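Local coordinates for 3-deoxy-D-manno-octulosonate 8-phosphate phosphatase KdsC (Xanthomonas campestris pv. campestris, PDB 4NAV), which probably hydrolyses 3-deoxy-D-manno-octulosonate 8-phosphate to 3-deoxy-D-manno-octulosonate and inorganic phosphate, a magnesium-dependent step of lipopolysaccharide biosynthesis, at residues A23-D28 with I64-I69; G29-G34 with K46-L51; L114-D119 with L131-A136. All coordinates share one frame; numbering follows the deposited sequence.

Contact 1. Residues A23-D28 with I64-I69; sequences ACFDVD and IHVALI
The carbonyl oxygen of Ala-67 receives three groups from strand 23-25. Phe-25 N donates to Ala-67 O at 2.9 Å, and Cys-24 CA makes a CA-H...O contact with the same oxygen at 3.2 Å. The third is the Phe-25 ring, which turns its edge, in plane, to Ala-67 O; with CG anti to the carbonyl carbon (chi1 -66°), its CD2 lies 4.0 Å from that oxygen. Hydrogen bonding follows the parallel pattern, in which Ala-23 and Phe-25 use both N and O while Cys-24 turns its polar backbone atoms to strand 113-116. Ala-23 N reaches His-65 O at 2.8 Å in a nearly straight bond, and Ala-67 N returns to Ala-23 O. The last bond runs from Ile-69 N to Phe-25 O at 3.0 Å.

Side chains sort onto two faces. On one, the Phe-25 ring reaches Val-66 CG1 through CE2, and Phe-25 CB meets Leu-68 CD2 at 4.2 Å; helix 50-61 closes over this side with Leu-56 and Leu-59. On the other, Ile-69 CD1 sits 4.1 Å from Cys-24 CB and equally near SG, while helix 95-105 packs on Ala-67 and Ile-69. Beyond the last pair, Asp-26 OD1 and Ile-69 O, both acceptors, stand 3.5 Å apart. Lys-95 NZ bonds to both, as a salt bridge to Asp-26 OD1 and a hydrogen bond to Ile-69 O. The central strand, 22-25, paired in parallel with 65-70, leads into the loop that carries Asp-26 and Asp-28, the predicted magnesium and substrate ligands, an arrangement characteristic of the Rossmann-like HAD fold and consistent with its DxDx(T/V) motif.

Contact 2. Residues G29-G34 with K46-L51; sequences GTLTDG and KAFNVL
Thr-32 holds OG1 anti to its carbonyl carbon (chi1 -82°), and Phe-48 turns its ring the same way relative to its own backbone; together these torsions lay the hydroxyl over one face of the ring, toward the rim, with OG1 4.2 Å from CE1. The contact joins the loop after the first HAD strand to strand 44-49, one arm of the beta-hairpin that occupies the place of the flap in this superfamily. Its cross-segment hydrogen bond is long: Thr-32 OG1 donates to Ala-47 O at 3.3 Å, approaching from 63° above the carbonyl plane. Lys-46 adds its CB beside the same hydroxyl, 4.0 Å from Thr-32 OG1.

Apolar packing comes from the neighbouring residue. Leu-31 CB meets the CD1-CE1 rim of the Phe-48 ring, 3.9 Å from CD1 and slightly farther from CE1, while the Leu-31 carbonyl oxygen approaches the same CD1 at 3.8 Å.

Beyond CG the Lys-46 chain runs extended and leads away from the loop, ending in a salt bridge with Asp-28, the predicted substrate ligand. Lys-46, Ala-47 and Phe-48 pair antiparallel with a strand of the third subunit, whose Tyr-38 meets the Phe-48 ring edge-to-face, so the hairpin sheet continues through the tetramer interface. Where strand gives way to helix 50-61, Asn-49 is the N-cap. Its OD1 accepts from Asp-52 N, and also weakly from Leu-51 N, 2.6 Å from Asn-49 OD1 with an N-H...O angle of only 116°.

Contact 3. Residues L114-D119 with L131-A136; sequences LFMGDD and LPVAPA
Val-133 CG1 fills the angle between the side chains of Leu-114 and Met-116, 4.0 Å from Leu-114 CD2 and 3.7 Å from Met-116 CB. This is the dense side of a beta-alpha-beta unit, in which strands 113-116 and 131-133 lie parallel and helix 123-126 connects them. Val-133 places CG1 between its backbone N and carbonyl carbon (chi1 53°), which directs that methyl at its neighbours. Farther back, Leu-114 and Leu-131 cross at an angle, CD1 of the first 3.9 Å from CD2 of the second, and Val-162 of helix 158-169 packs on Leu-114, Met-116 and Val-133.

The opposite face is looser between the two strands. The Phe-115 ring swings away from partly exposed Pro-132 and packs instead on Cys-24 and helix 123-126. Backbone bonds join the strands within the sheet, between these faces: Phe-115 N to Leu-131 O, Val-133 N to Phe-115 O at 2.8 Å, and Gly-117 N to Val-133 O at 3.2 Å. Past them the strands give way to loops, and Asp-118, a predicted magnesium ligand, rests against a proline. Pro-135 CD sits 3.3 Å from Gly-117 O, while Pro-135 CG touches Asp-118 CB at 4.1 Å.

How the contacts relate
Contacts 1 and 3 belong to one parallel sheet, ordered 87-90, 65-70, 22-25, 113-116, 131-133; their centres are 10 Å apart because strands 22-25 and 113-116 are neighbours. Contact 2 stands off that sheet, about 13 Å from contact 1 and 14 Å from contact 3. Along the chain its segments fall between the two of contact 1, and contact 3 follows. Contacts 1 and 3 meet at the C-terminal strand ends, where Asp-26 and Asp-118, both predicted magnesium ligands, lie side by side, and Gly-29 and Thr-30 of contact 2 reach Asp-118 and Gly-117. Loops following strands 22-25 and 113-116 supply the predicted ligands, and strand 44-49, which pairs with a neighbouring subunit, places Lys-46 on Asp-28.

Contact 1. Residues A23-D28 with I64-I69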
ATOM      1  N   ALA A  23      -1.606  -5.136  28.017  1.00 34.35           N
ATOM      2  CA  ALA A  23      -0.910  -5.063  26.722  1.00 33.27           C
ATOM      3  C   ALA A  23      -1.104  -3.678  26.142  1.00 34.14           C
ATOM      4  O   ALA A  23      -2.238  -3.275  25.872  1.00 35.76           O
ATOM      5  CB  ALA A  23      -1.456  -6.110  25.773  1.00 32.14           C
ATOM      6  N   CYS A  24      -0.009  -2.941  25.956  1.00 34.13           N
ATOM      7  CA  CYS A  24      -0.088  -1.572  25.447  1.00 34.64           C
ATOM      8  C   CYS A  24       0.534  -1.509  24.094  1.00 34.08           C
ATOM      9  O   CYS A  24       1.545  -2.147  23.856  1.00 34.87           O
ATOM     10  CB  CYS A  24       0.663  -0.625  26.364  1.00 35.62           C
ATOM     11  SG  CYS A  24       0.088  -0.649  28.064  1.00 38.01           S
ATOM     12  N   PHE A  25      -0.026  -0.694  23.209  1.00 34.94           N
ATOM     13  CA  PHE A  25       0.428  -0.619  21.833  1.00 33.91           C
ATOM     14  C   PHE A  25       0.567   0.816  21.381  1.00 35.76           C
ATOM     15  O   PHE A  25      -0.390   1.583  21.447  1.00 36.21           O
ATOM     16  CB  PHE A  25      -0.583  -1.298  20.924  1.00 34.00           C
ATOM     17  CG  PHE A  25      -0.693  -2.768  21.134  1.00 34.12           C
ATOM     18  CD1 PHE A  25      -0.045  -3.664  20.289  1.00 33.83           C
ATOM     19  CD2 PHE A  25      -1.436  -3.256  22.190  1.00 35.13           C
ATOM     20  CE1 PHE A  25      -0.150  -5.022  20.481  1.00 34.37           C
ATOM     21  CE2 PHE A  25      -1.541  -4.612  22.396  1.00 34.67           C
ATOM     22  CZ  PHE A  25      -0.902  -5.497  21.545  1.00 34.39           C
ATOM     23  N   ASP A  26       1.748   1.169  20.869  1.00 36.84           N
ATOM     24  CA  ASP A  26       1.903   2.382  20.078  1.00 38.21           C
ATOM     25  C   ASP A  26       0.916   2.307  18.917  1.00 38.32           C
ATOM     26  O   ASP A  26       0.459   1.235  18.546  1.00 37.86           O
ATOM     27  CB  ASP A  26       3.324   2.460  19.507  1.00 39.22           C
ATOM     28  CG  ASP A  26       3.633   3.805  18.870  1.00 40.31           C
ATOM     29  OD1 ASP A  26       3.205   4.829  19.469  1.00 42.29           O
ATOM     30  OD2 ASP A  26       4.301   3.838  17.796  1.00 40.97           O
ATOM     31  N   VAL A  27       0.570   3.434  18.336  1.00 39.72           N
ATOM     32  CA  VAL A  27      -0.321   3.428  17.180  1.00 39.26           C
ATOM     33  C   VAL A  27       0.516   3.385  15.891  1.00 38.39           C
ATOM     34  O   VAL A  27       0.551   2.369  15.183  1.00 35.74           O
ATOM     35  CB  VAL A  27      -1.277   4.642  17.222  1.00 40.76           C
ATOM     36  CG1 VAL A  27      -2.159   4.681  15.993  1.00 41.71           C
ATOM     37  CG2 VAL A  27      -2.152   4.572  18.471  1.00 41.71           C
ATOM     38  N   ASP A  28       1.144   4.509  15.583  1.00 39.31           N
ATOM     39  CA  ASP A  28       1.826   4.658  14.321  1.00 38.88           C
ATOM     40  C   ASP A  28       3.099   3.897  14.270  1.00 37.46           C
ATOM     41  O   ASP A  28       3.976   4.036  15.144  1.00 37.75           O
ATOM     42  CB  ASP A  28       2.067   6.114  14.031  1.00 41.45           C
ATOM     43  CG  ASP A  28       0.811   6.804  13.569  1.00 44.47           C
ATOM     44  OD1 ASP A  28       0.349   6.509  12.416  1.00 49.15           O
ATOM     45  OD2 ASP A  28       0.324   7.649  14.342  1.00 43.94           O
ATOM     46  N   ILE A  64      -7.350  -9.868  29.336  1.00 37.98           N
ATOM     47  CA  ILE A  64      -6.172  -9.055  29.352  1.00 36.29           C
ATOM     48  C   ILE A  64      -6.604  -7.665  28.998  1.00 35.94           C
ATOM     49  O   ILE A  64      -7.263  -7.497  28.006  1.00 36.17           O
ATOM     50  CB  ILE A  64      -5.153  -9.567  28.325  1.00 35.50           C
ATOM     51  CG1 ILE A  64      -4.766 -10.995  28.668  1.00 35.06           C
ATOM     52  CG2 ILE A  64      -3.907  -8.693  28.310  1.00 34.87           C
ATOM     53  CD1 ILE A  64      -3.971 -11.688  27.590  1.00 34.61           C
ATOM     54  N   HIS A  65      -6.192  -6.678  29.780  1.00 36.44           N
ATOM     55  CA  HIS A  65      -6.475  -5.288  29.467  1.00 38.92           C
ATOM     56  C   HIS A  65      -5.612  -4.760  28.299  1.00 36.68           C
ATOM     57  O   HIS A  65      -4.409  -4.973  28.252  1.00 35.33           O
ATOM     58  CB  HIS A  65      -6.293  -4.413  30.699  1.00 42.16           C
ATOM     59  CG  HIS A  65      -7.204  -4.788  31.833  1.00 47.65           C
ATOM     60  ND1 HIS A  65      -6.756  -5.438  32.970  1.00 49.86           N
ATOM     61  CD2 HIS A  65      -8.540  -4.634  31.991  1.00 50.47           C
ATOM     62  CE1 HIS A  65      -7.773  -5.656  33.782  1.00 52.35           C
ATOM     63  NE2 HIS A  65      -8.866  -5.176  33.213  1.00 54.07           N
ATOM     64  N   VAL A  66      -6.252  -4.107  27.338  1.00 36.08           N
ATOM     65  CA  VAL A  66      -5.552  -3.572  26.183  1.00 34.83           C
ATOM     66  C   VAL A  66      -5.650  -2.051  26.117  1.00 35.80           C
ATOM     67  O   VAL A  66      -6.702  -1.468  26.334  1.00 36.06           O
ATOM     68  CB  VAL A  66      -6.096  -4.172  24.900  1.00 34.62           C
ATOM     69  CG1 VAL A  66      -5.382  -3.580  23.693  1.00 33.88           C
ATOM     70  CG2 VAL A  66      -5.918  -5.690  24.940  1.00 33.51           C
ATOM     71  N   ALA A  67      -4.529  -1.410  25.844  1.00 36.19           N
ATOM     72  CA  ALA A  67      -4.484   0.034  25.807  1.00 38.51           C
ATOM     73  C   ALA A  67      -3.697   0.499  24.605  1.00 40.04           C
ATOM     74  O   ALA A  67      -2.689  -0.107  24.249  1.00 40.87           O
ATOM     75  CB  ALA A  67      -3.843   0.562  27.062  1.00 38.99           C
ATOM     76  N   LEU A  68      -4.185   1.541  23.955  1.00 43.79           N
ATOM     77  CA  LEU A  68      -3.448   2.203  22.874  1.00 44.93           C
ATOM     78  C   LEU A  68      -2.869   3.482  23.437  1.00 45.89           C
ATOM     79  O   LEU A  68      -3.533   4.161  24.214  1.00 45.32           O
ATOM     80  CB  LEU A  68      -4.375   2.554  21.724  1.00 45.53           C
ATOM     81  CG  LEU A  68      -5.282   1.442  21.227  1.00 45.85           C
ATOM     82  CD1 LEU A  68      -6.059   1.907  20.008  1.00 46.97           C
ATOM     83  CD2 LEU A  68      -4.485   0.196  20.904  1.00 45.84           C
ATOM     84  N   ILE A  69      -1.627   3.784  23.084  1.00 45.79           N
ATOM     85  CA  ILE A  69      -0.937   4.928  23.662  1.00 47.95           C
ATOM     86  C   ILE A  69      -0.211   5.681  22.576  1.00 51.82           C
ATOM     87  O   ILE A  69       0.705   5.158  21.950  1.00 54.15           O
ATOM     88  CB  ILE A  69       0.034   4.503  24.769  1.00 47.34           C
ATOM     89  CG1 ILE A  69      -0.702   3.578  25.763  1.00 46.87           C
ATOM     90  CG2 ILE A  69       0.610   5.728  25.458  1.00 48.16           C
ATOM     91  CD1 ILE A  69      -0.019   3.366  27.096  1.00 46.74           C
TER

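Contact 2. Residues G29-G34 with K46-L51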
ATOM      1  N   GLY A  29       3.175   3.085  13.224  1.00 36.47           N
ATOM      2  CA  GLY A  29       4.301   2.206  12.989  1.00 36.96           C
ATOM      3  C   GLY A  29       4.174   0.847  13.651  1.00 37.18           C
ATOM      4  O   GLY A  29       5.021  -0.025  13.433  1.00 37.90           O
ATOM      5  N   THR A  30       3.125   0.664  14.449  1.00 37.12           N
ATOM      6  CA  THR A  30       2.953  -0.526  15.260  1.00 36.85           C
ATOM      7  C   THR A  30       1.643  -1.222  14.907  1.00 37.29           C
ATOM      8  O   THR A  30       1.654  -2.389  14.494  1.00 36.57           O
ATOM      9  CB  THR A  30       2.978  -0.118  16.725  1.00 38.06           C
ATOM     10  OG1 THR A  30       4.315   0.226  17.081  1.00 38.35           O
ATOM     11  CG2 THR A  30       2.508  -1.225  17.606  1.00 38.19           C
ATOM     12  N   LEU A  31       0.533  -0.484  14.998  1.00 37.97           N
ATOM     13  CA  LEU A  31      -0.752  -0.901  14.388  1.00 38.35           C
ATOM     14  C   LEU A  31      -0.949  -0.353  12.970  1.00 38.44           C
ATOM     15  O   LEU A  31      -1.994  -0.539  12.354  1.00 40.44           O
ATOM     16  CB  LEU A  31      -1.907  -0.405  15.243  1.00 38.58           C
ATOM     17  CG  LEU A  31      -1.818  -0.784  16.705  1.00 38.21           C
ATOM     18  CD1 LEU A  31      -2.905  -0.072  17.488  1.00 40.35           C
ATOM     19  CD2 LEU A  31      -1.933  -2.281  16.866  1.00 37.30           C
ATOM     20  N   THR A  32       0.061   0.350  12.477  1.00 39.43           N
ATOM     21  CA  THR A  32      -0.006   1.123  11.232  1.00 38.54           C
ATOM     22  C   THR A  32       1.331   0.880  10.596  1.00 37.12           C
ATOM     23  O   THR A  32       2.285   0.540  11.282  1.00 36.83           O
ATOM     24  CB  THR A  32      -0.239   2.598  11.605  1.00 39.72           C
ATOM     25  OG1 THR A  32      -1.644   2.800  11.841  1.00 40.09           O
ATOM     26  CG2 THR A  32       0.227   3.576  10.586  1.00 40.88           C
ATOM     27  N   ASP A  33       1.406   1.033   9.283  1.00 37.62           N
ATOM     28  CA  ASP A  33       2.688   0.909   8.549  1.00 36.21           C
ATOM     29  C   ASP A  33       3.534   2.194   8.580  1.00 36.43           C
ATOM     30  O   ASP A  33       4.456   2.363   7.767  1.00 36.31           O
ATOM     31  CB  ASP A  33       2.434   0.496   7.095  1.00 36.96           C
ATOM     32  CG  ASP A  33       1.498   1.447   6.362  1.00 38.63           C
ATOM     33  OD1 ASP A  33       1.105   2.484   6.924  1.00 37.94           O
ATOM     34  OD2 ASP A  33       1.120   1.114   5.223  1.00 42.77           O
ATOM     35  N   GLY A  34       3.168   3.100   9.487  1.00 35.56           N
ATOM     36  CA  GLY A  34       3.812   4.363   9.668  1.00 36.36           C
ATOM     37  C   GLY A  34       3.245   5.491   8.804  1.00 38.12           C
ATOM     38  O   GLY A  34       3.698   6.642   8.895  1.00 39.33           O
ATOM     39  N   LYS A  46      -5.228   7.134   8.961  1.00 43.33           N
ATOM     40  CA  LYS A  46      -4.245   6.062   9.154  1.00 41.32           C
ATOM     41  C   LYS A  46      -4.902   4.771   8.742  1.00 40.57           C
ATOM     42  O   LYS A  46      -6.112   4.696   8.719  1.00 40.52           O
ATOM     43  CB  LYS A  46      -3.805   5.940  10.617  1.00 41.97           C
ATOM     44  CG  LYS A  46      -3.895   7.227  11.434  1.00 44.73           C
ATOM     45  CD  LYS A  46      -3.270   7.102  12.814  1.00 45.42           C
ATOM     46  CE  LYS A  46      -2.718   8.441  13.277  1.00 48.20           C
ATOM     47  NZ  LYS A  46      -2.578   8.537  14.764  1.00 52.31           N
ATOM     48  N   ALA A  47      -4.105   3.752   8.435  1.00 39.70           N
ATOM     49  CA  ALA A  47      -4.648   2.449   8.133  1.00 38.96           C
ATOM     50  C   ALA A  47      -4.340   1.455   9.231  1.00 38.83           C
ATOM     51  O   ALA A  47      -3.173   1.129   9.493  1.00 41.83           O
ATOM     52  CB  ALA A  47      -4.104   1.944   6.823  1.00 38.21           C
ATOM     53  N   PHE A  48      -5.388   0.957   9.866  1.00 38.78           N
ATOM     54  CA  PHE A  48      -5.269  -0.184  10.772  1.00 37.64           C
ATOM     55  C   PHE A  48      -5.574  -1.457   9.996  1.00 37.63           C
ATOM     56  O   PHE A  48      -5.934  -1.387   8.824  1.00 39.21           O
ATOM     57  CB  PHE A  48      -6.243  -0.036  11.938  1.00 38.25           C
ATOM     58  CG  PHE A  48      -6.020   1.199  12.736  1.00 38.54           C
ATOM     59  CD1 PHE A  48      -5.115   1.205  13.777  1.00 37.92           C
ATOM     60  CD2 PHE A  48      -6.653   2.376  12.400  1.00 39.22           C
ATOM     61  CE1 PHE A  48      -4.881   2.368  14.505  1.00 38.11           C
ATOM     62  CE2 PHE A  48      -6.410   3.537  13.111  1.00 39.80           C
ATOM     63  CZ  PHE A  48      -5.529   3.533  14.171  1.00 38.92           C
ATOM     64  N   ASN A  49      -5.391  -2.606  10.642  1.00 36.50           N
ATOM     65  CA  ASN A  49      -5.418  -3.900   9.995  1.00 36.24           C
ATOM     66  C   ASN A  49      -6.418  -4.803  10.703  1.00 36.66           C
ATOM     67  O   ASN A  49      -6.367  -4.887  11.919  1.00 36.60           O
ATOM     68  CB  ASN A  49      -4.038  -4.521  10.108  1.00 36.39           C
ATOM     69  CG  ASN A  49      -3.993  -5.934   9.552  1.00 37.07           C
ATOM     70  OD1 ASN A  49      -4.436  -6.892  10.206  1.00 36.07           O
ATOM     71  ND2 ASN A  49      -3.359  -6.089   8.387  1.00 37.67           N
ATOM     72  N   VAL A  50      -7.253  -5.537   9.971  1.00 36.15           N
ATOM     73  CA  VAL A  50      -8.273  -6.346  10.618  1.00 36.94           C
ATOM     74  C   VAL A  50      -7.757  -7.542  11.365  1.00 35.74           C
ATOM     75  O   VAL A  50      -8.374  -7.933  12.339  1.00 34.08           O
ATOM     76  CB  VAL A  50      -9.375  -6.854   9.664  1.00 40.72           C
ATOM     77  CG1 VAL A  50     -10.110  -5.662   9.042  1.00 42.02           C
ATOM     78  CG2 VAL A  50      -8.808  -7.803   8.602  1.00 41.45           C
ATOM     79  N   LEU A  51      -6.636  -8.127  10.926  1.00 35.92           N
ATOM     80  CA  LEU A  51      -6.015  -9.213  11.703  1.00 35.21           C
ATOM     81  C   LEU A  51      -5.542  -8.703  13.043  1.00 32.79           C
ATOM     82  O   LEU A  51      -5.732  -9.348  14.070  1.00 34.11           O
ATOM     83  CB  LEU A  51      -4.836  -9.834  10.988  1.00 36.24           C
ATOM     84  CG  LEU A  51      -5.117 -10.439   9.607  1.00 38.19           C
ATOM     85  CD1 LEU A  51      -3.829 -11.049   9.004  1.00 37.93           C
ATOM     86  CD2 LEU A  51      -6.250 -11.465   9.621  1.00 38.38           C
TER

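Contact 3. Residues L114-D119 with L131-A136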
ATOM      1  N   LEU A 114       3.086  -5.678  28.808  1.00 28.34           N
ATOM      2  CA  LEU A 114       3.677  -5.812  27.502  1.00 27.01           C
ATOM      3  C   LEU A 114       3.539  -4.495  26.800  1.00 27.77           C
ATOM      4  O   LEU A 114       2.473  -3.860  26.887  1.00 29.50           O
ATOM      5  CB  LEU A 114       2.913  -6.827  26.686  1.00 26.01           C
ATOM      6  CG  LEU A 114       3.343  -6.960  25.216  1.00 25.17           C
ATOM      7  CD1 LEU A 114       3.137  -8.403  24.795  1.00 24.31           C
ATOM      8  CD2 LEU A 114       2.632  -6.015  24.265  1.00 24.82           C
ATOM      9  N   PHE A 115       4.580  -4.066  26.093  1.00 27.21           N
ATOM     10  CA  PHE A 115       4.504  -2.827  25.325  1.00 27.48           C
ATOM     11  C   PHE A 115       5.073  -3.030  23.957  1.00 27.29           C
ATOM     12  O   PHE A 115       6.180  -3.559  23.811  1.00 28.40           O
ATOM     13  CB  PHE A 115       5.266  -1.696  26.014  1.00 28.62           C
ATOM     14  CG  PHE A 115       4.927  -0.332  25.475  1.00 29.26           C
ATOM     15  CD1 PHE A 115       4.065   0.515  26.171  1.00 30.08           C
ATOM     16  CD2 PHE A 115       5.441   0.088  24.288  1.00 28.94           C
ATOM     17  CE1 PHE A 115       3.736   1.755  25.689  1.00 30.61           C
ATOM     18  CE2 PHE A 115       5.099   1.324  23.781  1.00 30.17           C
ATOM     19  CZ  PHE A 115       4.257   2.164  24.488  1.00 31.00           C
ATOM     20  N   MET A 116       4.342  -2.606  22.943  1.00 27.24           N
ATOM     21  CA  MET A 116       4.814  -2.723  21.587  1.00 27.32           C
ATOM     22  C   MET A 116       4.933  -1.351  20.963  1.00 27.82           C
ATOM     23  O   MET A 116       3.949  -0.606  20.918  1.00 27.83           O
ATOM     24  CB  MET A 116       3.846  -3.542  20.789  1.00 27.76           C
ATOM     25  CG  MET A 116       4.322  -3.857  19.400  1.00 28.83           C
ATOM     26  SD  MET A 116       3.051  -4.793  18.581  1.00 30.97           S
ATOM     27  CE  MET A 116       3.986  -5.496  17.228  1.00 31.14           C
ATOM     28  N   GLY A 117       6.128  -1.018  20.477  1.00 27.81           N
ATOM     29  CA  GLY A 117       6.367   0.283  19.848  1.00 29.44           C
ATOM     30  C   GLY A 117       7.419   0.178  18.763  1.00 30.36           C
ATOM     31  O   GLY A 117       8.057  -0.849  18.631  1.00 28.82           O
ATOM     32  N   ASP A 118       7.605   1.252  17.999  1.00 32.28           N
ATOM     33  CA  ASP A 118       8.498   1.214  16.832  1.00 32.34           C
ATOM     34  C   ASP A 118       9.576   2.300  16.781  1.00 32.72           C
ATOM     35  O   ASP A 118      10.500   2.182  15.982  1.00 33.12           O
ATOM     36  CB  ASP A 118       7.667   1.310  15.554  1.00 32.47           C
ATOM     37  CG  ASP A 118       7.005   2.660  15.383  1.00 33.80           C
ATOM     38  OD1 ASP A 118       6.283   3.122  16.302  1.00 34.51           O
ATOM     39  OD2 ASP A 118       7.227   3.270  14.303  1.00 34.89           O
ATOM     40  N   ASP A 119       9.468   3.342  17.611  1.00 33.37           N
ATOM     41  CA  ASP A 119      10.367   4.520  17.523  1.00 34.21           C
ATOM     42  C   ASP A 119      10.633   5.188  18.880  1.00 34.71           C
ATOM     43  O   ASP A 119      10.064   4.805  19.896  1.00 35.58           O
ATOM     44  CB  ASP A 119       9.796   5.544  16.513  1.00 34.14           C
ATOM     45  CG  ASP A 119      10.863   6.403  15.839  1.00 35.07           C
ATOM     46  OD1 ASP A 119      12.079   6.205  16.100  1.00 35.81           O
ATOM     47  OD2 ASP A 119      10.483   7.302  15.035  1.00 35.39           O
ATOM     48  N   LEU A 131       7.671  -7.003  29.231  1.00 27.74           N
ATOM     49  CA  LEU A 131       7.753  -7.607  27.901  1.00 26.92           C
ATOM     50  C   LEU A 131       7.644  -6.571  26.765  1.00 26.83           C
ATOM     51  O   LEU A 131       6.561  -6.309  26.243  1.00 26.61           O
ATOM     52  CB  LEU A 131       6.683  -8.675  27.737  1.00 26.42           C
ATOM     53  CG  LEU A 131       6.788  -9.509  26.452  1.00 26.21           C
ATOM     54  CD1 LEU A 131       8.217  -9.995  26.200  1.00 26.10           C
ATOM     55  CD2 LEU A 131       5.850 -10.699  26.513  1.00 26.12           C
ATOM     56  N   PRO A 132       8.766  -5.952  26.404  1.00 26.74           N
ATOM     57  CA  PRO A 132       8.756  -5.074  25.259  1.00 26.68           C
ATOM     58  C   PRO A 132       8.760  -5.886  23.977  1.00 26.07           C
ATOM     59  O   PRO A 132       9.322  -6.968  23.944  1.00 26.25           O
ATOM     60  CB  PRO A 132      10.064  -4.302  25.413  1.00 27.21           C
ATOM     61  CG  PRO A 132      10.963  -5.216  26.114  1.00 27.25           C
ATOM     62  CD  PRO A 132      10.108  -6.090  26.993  1.00 27.02           C
ATOM     63  N   VAL A 133       8.174  -5.356  22.920  1.00 26.08           N
ATOM     64  CA  VAL A 133       8.225  -6.028  21.613  1.00 26.14           C
ATOM     65  C   VAL A 133       8.184  -4.941  20.505  1.00 26.65           C
ATOM     66  O   VAL A 133       7.607  -3.864  20.671  1.00 26.85           O
ATOM     67  CB  VAL A 133       7.101  -7.100  21.484  1.00 25.69           C
ATOM     68  CG1 VAL A 133       5.713  -6.523  21.803  1.00 25.79           C
ATOM     69  CG2 VAL A 133       7.109  -7.726  20.118  1.00 25.00           C
ATOM     70  N   ALA A 134       8.874  -5.202  19.407  1.00 27.41           N
ATOM     71  CA  ALA A 134       8.933  -4.254  18.283  1.00 28.37           C
ATOM     72  C   ALA A 134       8.650  -4.947  16.963  1.00 28.90           C
ATOM     73  O   ALA A 134       9.053  -6.111  16.766  1.00 29.82           O
ATOM     74  CB  ALA A 134      10.280  -3.616  18.207  1.00 28.86           C
ATOM     75  N   PRO A 135       7.914  -4.270  16.078  1.00 28.88           N
ATOM     76  CA  PRO A 135       7.636  -4.878  14.807  1.00 29.37           C
ATOM     77  C   PRO A 135       8.901  -4.931  13.930  1.00 31.43           C
ATOM     78  O   PRO A 135       9.940  -4.344  14.282  1.00 32.60           O
ATOM     79  CB  PRO A 135       6.582  -3.967  14.230  1.00 28.65           C
ATOM     80  CG  PRO A 135       6.858  -2.634  14.826  1.00 29.20           C
ATOM     81  CD  PRO A 135       7.331  -2.926  16.197  1.00 29.14           C
ATOM     82  N   ALA A 136       8.827  -5.637  12.812  1.00 32.36           N
ATOM     83  CA  ALA A 136      10.007  -5.809  11.942  1.00 34.41           C
ATOM     84  C   ALA A 136      10.457  -4.487  11.329  1.00 35.93           C
ATOM     85  O   ALA A 136      11.635  -4.264  11.149  1.00 37.03           O
ATOM     86  CB  ALA A 136       9.717  -6.824  10.847  1.00 34.60           C
TER